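Local coordinates for TIGR00725 family protein (Thermotoga maritima, PDB 1RCU) that is of unknown function but belongs to the SLOG superfamily of Rossmann-like proteins, whose members probably bind nucleotides or related ligands, at residues A[104-107]-A[108-112]; A[127-130]-A[131-134]; A[67-70]-A[71-75]. All coordinates share one frame; numbering follows the deposited sequence.

Interaction 1. Residues A[104-107]-A[108-112]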
loop_
_atom_site.group_PDB
_atom_site.type_symbol
_atom_site.label_atom_id
_atom_site.label_comp_id
_atom_site.label_asym_id
_atom_site.label_seq_id
_atom_site.Cartn_x
_atom_site.Cartn_y
_atom_site.Cartn_z
ATOM N N THR A 104 -0.926 10.541 -0.576
ATOM C CA THR A 104 -1.145 9.102 -0.636
ATOM C C THR A 104 -1.073 8.400 0.704
ATOM O O THR A 104 -1.705 7.360 0.886
ATOM C CB THR A 104 -0.112 8.401 -1.532
ATOM O OG1 THR A 104 1.182 8.525 -0.931
ATOM C CG2 THR A 104 -0.100 9.008 -2.931
ATOM N N GLY A 105 -0.302 8.947 1.637
ATOM C CA GLY A 105 -0.164 8.297 2.929
ATOM C C GLY A 105 0.771 7.103 2.799
ATOM O O GLY A 105 0.795 6.215 3.655
ATOM N N LEU A 106 1.538 7.073 1.712
ATOM C CA LEU A 106 2.480 5.986 1.467
ATOM C C LEU A 106 3.912 6.485 1.634
ATOM O O LEU A 106 4.190 7.671 1.458
ATOM C CB LEU A 106 2.303 5.431 0.039
ATOM C CG LEU A 106 1.296 4.322 -0.313
ATOM C CD1 LEU A 106 0.361 4.026 0.855
ATOM C CD2 LEU A 106 0.524 4.736 -1.576
ATOM N N ASP A 107 4.828 5.586 1.984
ATOM C CA ASP A 107 6.222 5.996 2.104
ATOM C C ASP A 107 6.790 6.263 0.707
ATOM O O ASP A 107 6.141 5.994 -0.302
ATOM C CB ASP A 107 7.063 4.923 2.817
ATOM C CG ASP A 107 7.024 3.568 2.118
ATOM O OD1 ASP A 107 7.242 3.496 0.887
ATOM O OD2 ASP A 107 6.777 2.560 2.810
ATOM N N PHE A 108 8.013 6.773 0.665
ATOM C CA PHE A 108 8.689 7.116 -0.586
ATOM C C PHE A 108 8.664 6.121 -1.741
ATOM O O PHE A 108 8.293 6.482 -2.858
ATOM C CB PHE A 108 10.139 7.498 -0.277
ATOM C CG PHE A 108 10.271 8.843 0.367
ATOM C CD1 PHE A 108 10.166 9.994 -0.403
ATOM C CD2 PHE A 108 10.409 8.963 1.751
ATOM C CE1 PHE A 108 10.197 11.249 0.189
ATOM C CE2 PHE A 108 10.438 10.219 2.355
ATOM C CZ PHE A 108 10.328 11.364 1.567
ATOM N N GLN A 109 9.057 4.883 -1.466
ATOM C CA GLN A 109 9.109 3.843 -2.484
ATOM C C GLN A 109 7.753 3.418 -3.046
ATOM O O GLN A 109 7.573 3.330 -4.265
ATOM C CB GLN A 109 9.878 2.633 -1.938
ATOM C CG GLN A 109 11.388 2.809 -1.990
ATOM C CD GLN A 109 11.877 4.024 -1.221
ATOM O OE1 GLN A 109 11.792 4.079 0.007
ATOM N NE2 GLN A 109 12.393 5.015 -1.951
HETATM N N MSE A 110 6.790 3.154 -2.177
HETATM C CA MSE A 110 5.469 2.764 -2.648
HETATM C C MSE A 110 4.785 3.913 -3.384
HETATM O O MSE A 110 4.084 3.693 -4.372
HETATM C CB MSE A 110 4.641 2.261 -1.468
HETATM C CG MSE A 110 5.208 0.950 -0.939
HETATM SE SE MSE A 110 4.213 0.139 0.475
HETATM C CE MSE A 110 4.186 1.652 1.693
ATOM N N ARG A 111 5.001 5.136 -2.914
ATOM C CA ARG A 111 4.448 6.324 -3.560
ATOM C C ARG A 111 4.969 6.331 -5.005
ATOM O O ARG A 111 4.252 6.683 -5.944
ATOM C CB ARG A 111 4.937 7.577 -2.819
ATOM C CG ARG A 111 4.555 8.926 -3.427
ATOM C CD ARG A 111 5.598 9.518 -4.382
ATOM N NE ARG A 111 6.943 9.087 -4.041
ATOM C CZ ARG A 111 7.974 9.902 -3.850
ATOM N NH1 ARG A 111 7.823 11.216 -3.958
ATOM N NH2 ARG A 111 9.164 9.389 -3.567
ATOM N N SER A 112 6.228 5.924 -5.159
ATOM C CA SER A 112 6.875 5.861 -6.463
ATOM C C SER A 112 6.180 4.868 -7.385
ATOM O O SER A 112 6.051 5.100 -8.589
ATOM C CB SER A 112 8.346 5.444 -6.311
ATOM O OG SER A 112 9.124 6.488 -5.767
#
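The carboxylate of D107 has the end of the selenomethionine M110 beside it: the CE methyl lies over one face of the carboxylate, D107 OD2 3.0 Å from M110 CE. The F108 ring is met at its edge and in its plane by R111 NH2, while the carbonyl carbon of D107 approaches F108 obliquely. F108 O lies close to the plane of the R111 guanidinium, which grips it side-on through NE and NH2: R111 NE is 3.2 Å from F108 O and in the carbonyl plane, on a lone pair; NH2 arrives more tilted. S112 N also donates to F108 O, making three donors on one carbonyl.

This is the entry to helix 108-116 from strand 100-103 of the Rossmann-like sheet, and D107 is its N-cap. With CG between the backbone N and the carbonyl carbon (chi1 58°), the carboxylate curls back over the first turn. M110 N then gives D107 OD1 an almost straight bond of 3.1 Å, and R111 N closes the turn on D107 O at 3.0 Å. Just upstream, T104 OG1 accepts from L106 N, an ST turn, and is also bonded to L88 O.

L106 packs its CG against M110 CB at 4.1 Å, the two side chains crossing at about a right angle. The other oxygen of D107, OD2, forms a salt bridge to R117 of the third subunit, so the cap is also a link in the assembly. With an alanine here, M110 N would probably lose its capping acceptor and R117 of the third subunit would be left without its carboxylate mate. L106 also packs on M110 of the second subunit.

Interaction 2. Residues A[127-130]-A[131-134]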
loop_
_atom_site.group_PDB
_atom_site.type_symbol
_atom_site.label_atom_id
_atom_site.label_comp_id
_atom_site.label_asym_id
_atom_site.label_seq_id
_atom_site.Cartn_x
_atom_site.Cartn_y
_atom_site.Cartn_z
ATOM N N GLY A 127 19.531 12.111 -9.878
ATOM C CA GLY A 127 18.933 11.186 -8.933
ATOM C C GLY A 127 19.787 10.273 -8.074
ATOM O O GLY A 127 20.863 9.800 -8.471
ATOM N N GLU A 128 19.278 10.039 -6.867
ATOM C CA GLU A 128 19.915 9.153 -5.918
ATOM C C GLU A 128 19.118 7.845 -5.891
ATOM O O GLU A 128 18.406 7.517 -6.845
ATOM C CB GLU A 128 19.982 9.796 -4.524
ATOM C CG GLU A 128 20.910 11.024 -4.407
ATOM C CD GLU A 128 22.363 10.744 -4.803
ATOM O OE1 GLU A 128 22.811 9.574 -4.750
ATOM O OE2 GLU A 128 23.076 11.706 -5.151
ATOM N N ILE A 129 19.228 7.102 -4.800
ATOM C CA ILE A 129 18.571 5.803 -4.729
ATOM C C ILE A 129 17.094 5.783 -5.140
ATOM O O ILE A 129 16.645 4.869 -5.835
ATOM C CB ILE A 129 18.764 5.161 -3.336
ATOM C CG1 ILE A 129 18.525 3.662 -3.452
ATOM C CG2 ILE A 129 17.844 5.778 -2.313
ATOM C CD1 ILE A 129 19.580 2.954 -4.307
ATOM N N GLY A 130 16.347 6.800 -4.740
ATOM C CA GLY A 130 14.944 6.844 -5.101
ATOM C C GLY A 130 14.715 6.783 -6.599
ATOM O O GLY A 130 13.875 6.029 -7.107
ATOM N N THR A 131 15.476 7.590 -7.317
ATOM C CA THR A 131 15.360 7.666 -8.760
ATOM C C THR A 131 15.779 6.338 -9.403
ATOM O O THR A 131 15.255 5.930 -10.453
ATOM C CB THR A 131 16.220 8.842 -9.286
ATOM O OG1 THR A 131 15.753 10.066 -8.698
ATOM C CG2 THR A 131 16.133 8.950 -10.804
ATOM N N ALA A 132 16.717 5.658 -8.753
ATOM C CA ALA A 132 17.199 4.380 -9.242
ATOM C C ALA A 132 16.089 3.333 -9.137
ATOM O O ALA A 132 15.866 2.550 -10.060
ATOM C CB ALA A 132 18.415 3.954 -8.438
ATOM N N ILE A 133 15.398 3.339 -8.004
ATOM C CA ILE A 133 14.310 2.408 -7.755
ATOM C C ILE A 133 13.183 2.665 -8.749
ATOM O O ILE A 133 12.536 1.724 -9.226
ATOM C CB ILE A 133 13.773 2.565 -6.310
ATOM C CG1 ILE A 133 14.835 2.103 -5.315
ATOM C CG2 ILE A 133 12.478 1.775 -6.136
ATOM C CD1 ILE A 133 14.477 2.357 -3.870
ATOM N N GLU A 134 12.954 3.940 -9.056
ATOM C CA GLU A 134 11.918 4.314 -10.011
ATOM C C GLU A 134 12.260 3.896 -11.442
ATOM O O GLU A 134 11.379 3.473 -12.183
ATOM C CB GLU A 134 11.650 5.827 -9.932
ATOM C CG GLU A 134 11.066 6.198 -8.582
ATOM C CD GLU A 134 10.999 7.680 -8.332
ATOM O OE1 GLU A 134 11.867 8.419 -8.838
ATOM O OE2 GLU A 134 10.080 8.106 -7.610
#
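T131 turns its hydroxyl to the backbone of G127, T131 OG1 3.4 Å from G127 CA. T131 places OG1 beside its own backbone N (chi1 -60°), which directs the hydroxyl at the glycine. A side chain at G127 would collide with T131 CB, and its backbone angles by themselves call for glycine.

The backbone bonds are those of a helix taking its first turn. A132 N donates to E128 O, I133 N to I129 O at 2.9 Å, and E134 N to G130 O at 3.0 Å. E128 is the N-cap residue; its CB points away from 131-134, and OE1 accepts from N170 N of the third subunit. D169 of that same subunit accepts from I129 N, at the start of the helix.

Apolar contacts follow the spacing of the turn. I129 reaches forward with CD1 to A132 CB at 4.4 Å and with CG1 to I133 CD1 at 4.3 Å. All three of these side chains also meet L136 of the third subunit, so one side of the helix start is part of the assembly interface.

The polar side chain of E134 folds back along the helix. Its chi1 (-65°) puts E134 CG 3.2 Å from G130 O, and the extended chain carries the carboxylate on toward helix 108-116, where OE2 bonds to S112 OG.

The segment begins the helix of the beta-alpha-beta crossover from strand 121-125 to strand 145-148. G127, G130, T131 and E134 recall the GGxGTxxE signature of LOG-type proteins, here with one extra residue between the glycines G127 and G130; this is consistent with the phosphate- or nucleotide-binding site of LOG relatives, though no ligand is assigned in this protein.

Interaction 3. Residues A[67-70]-A[71-75]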
loop_
_atom_site.group_PDB
_atom_site.type_symbol
_atom_site.label_atom_id
_atom_site.label_comp_id
_atom_site.label_asym_id
_atom_site.label_seq_id
_atom_site.Cartn_x
_atom_site.Cartn_y
_atom_site.Cartn_z
ATOM N N ASP A 67 10.823 18.671 -3.839
ATOM C CA ASP A 67 11.724 19.716 -4.322
ATOM C C ASP A 67 12.650 19.196 -5.433
ATOM O O ASP A 67 12.254 18.360 -6.254
ATOM C CB ASP A 67 12.573 20.259 -3.157
ATOM C CG ASP A 67 13.139 19.146 -2.263
ATOM O OD1 ASP A 67 13.326 18.006 -2.738
ATOM O OD2 ASP A 67 13.411 19.427 -1.076
ATOM N N GLY A 68 13.877 19.711 -5.451
ATOM C CA GLY A 68 14.870 19.294 -6.430
ATOM C C GLY A 68 14.449 19.366 -7.885
ATOM O O GLY A 68 13.838 20.345 -8.317
ATOM N N VAL A 69 14.805 18.335 -8.643
ATOM C CA VAL A 69 14.455 18.262 -10.058
ATOM C C VAL A 69 12.937 18.368 -10.246
ATOM O O VAL A 69 12.468 19.025 -11.176
ATOM C CB VAL A 69 14.950 16.921 -10.692
ATOM C CG1 VAL A 69 14.194 16.609 -11.985
ATOM C CG2 VAL A 69 16.429 17.006 -10.983
HETATM N N MSE A 70 12.184 17.719 -9.359
HETATM C CA MSE A 70 10.722 17.732 -9.429
HETATM C C MSE A 70 10.168 19.157 -9.403
HETATM O O MSE A 70 9.261 19.490 -10.163
HETATM C CB MSE A 70 10.111 16.919 -8.274
HETATM C CG MSE A 70 10.424 15.410 -8.298
HETATM SE SE MSE A 70 10.248 14.514 -6.548
HETATM C CE MSE A 70 11.830 15.274 -5.688
ATOM N N GLU A 71 10.730 20.002 -8.545
ATOM C CA GLU A 71 10.280 21.375 -8.432
ATOM C C GLU A 71 10.553 22.193 -9.683
ATOM O O GLU A 71 9.683 22.909 -10.163
ATOM C CB GLU A 71 10.948 22.044 -7.229
ATOM C CG GLU A 71 10.479 23.472 -6.974
ATOM C CD GLU A 71 10.960 24.001 -5.637
ATOM O OE1 GLU A 71 10.732 23.310 -4.615
ATOM O OE2 GLU A 71 11.555 25.105 -5.610
ATOM N N LEU A 72 11.765 22.072 -10.208
ATOM C CA LEU A 72 12.184 22.813 -11.387
ATOM C C LEU A 72 11.433 22.424 -12.654
ATOM O O LEU A 72 11.065 23.281 -13.469
ATOM C CB LEU A 72 13.685 22.628 -11.589
ATOM C CG LEU A 72 14.516 23.080 -10.379
ATOM C CD1 LEU A 72 15.960 22.665 -10.578
ATOM C CD2 LEU A 72 14.400 24.591 -10.184
ATOM N N VAL A 73 11.202 21.128 -12.826
ATOM C CA VAL A 73 10.475 20.659 -13.985
ATOM C C VAL A 73 9.045 21.193 -13.871
ATOM O O VAL A 73 8.458 21.639 -14.867
ATOM C CB VAL A 73 10.494 19.127 -14.053
ATOM C CG1 VAL A 73 9.341 18.622 -14.886
ATOM C CG2 VAL A 73 11.821 18.670 -14.665
ATOM N N SER A 74 8.498 21.183 -12.659
ATOM C CA SER A 74 7.151 21.682 -12.456
ATOM C C SER A 74 7.059 23.177 -12.780
ATOM O O SER A 74 6.123 23.627 -13.429
ATOM C CB SER A 74 6.734 21.415 -11.022
ATOM O OG SER A 74 6.752 20.027 -10.761
ATOM N N GLN A 75 8.038 23.943 -12.315
ATOM C CA GLN A 75 8.061 25.377 -12.582
ATOM C C GLN A 75 8.020 25.575 -14.094
ATOM O O GLN A 75 7.284 26.412 -14.613
ATOM C CB GLN A 75 9.337 26.009 -12.029
ATOM C CG GLN A 75 9.397 27.528 -12.119
ATOM C CD GLN A 75 10.774 28.056 -11.748
ATOM O OE1 GLN A 75 11.291 27.753 -10.667
ATOM N NE2 GLN A 75 11.373 28.840 -12.634
#
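V69 lies alongside V73, one turn on and pointing the same way, with V69 CG1 at 4.1 Å from V73 CG2. Between their backbones V73 N donates to V69 O at 3.0 Å. The same helical pattern continues from G68 O to L72 N, and L72 CG lies off the oxygen end of that carbonyl, 3.5 Å from G68 O.

Helix 68-79 is the crossover of the beta-alpha-beta unit that joins strands 60-63 and 84-88. At its entry E71 N reaches D67 O from above the carbonyl plane rather than on a lone pair, and adds a weak bond to G68 O. G68 has positive phi, which favours glycine. The E71 side chain turns back toward D67, E71 OE1 3.7 Å from D67 CA; D67 itself is held by G33 N through OD1.

At the far end of the turn M70 O takes two donors from S74, on opposite faces of its plane: S74 N at 3.1 Å and S74 OG at 2.6 Å. The hydroxyl sits beside the backbone N (chi1 -61°), within reach of M70 O, and N63 ND2 bonds to it as well.

How the interactions relate
Along the chain the order is interaction 3, interaction 1, interaction 2, all three at the starts of three helices that flank one parallel sheet. Interaction 3 opens helix 68-79, interaction 1 opens helix 108-116 and interaction 2 opens helix 129-140. Interactions 1 and 2 have centres about 13 Å apart and touch directly, through S112 and E134, and Q109 on I133. Interaction 3 stands off, its centre about 18 Å from that of interaction 1 and about 15 Å from that of interaction 2, with nearest atoms about 5 Å and about 6 Å away. Both 1 and 2 also touch the third subunit, whereas 3 meets no other chain, so the neighbouring pair ties the fold to the tetramer.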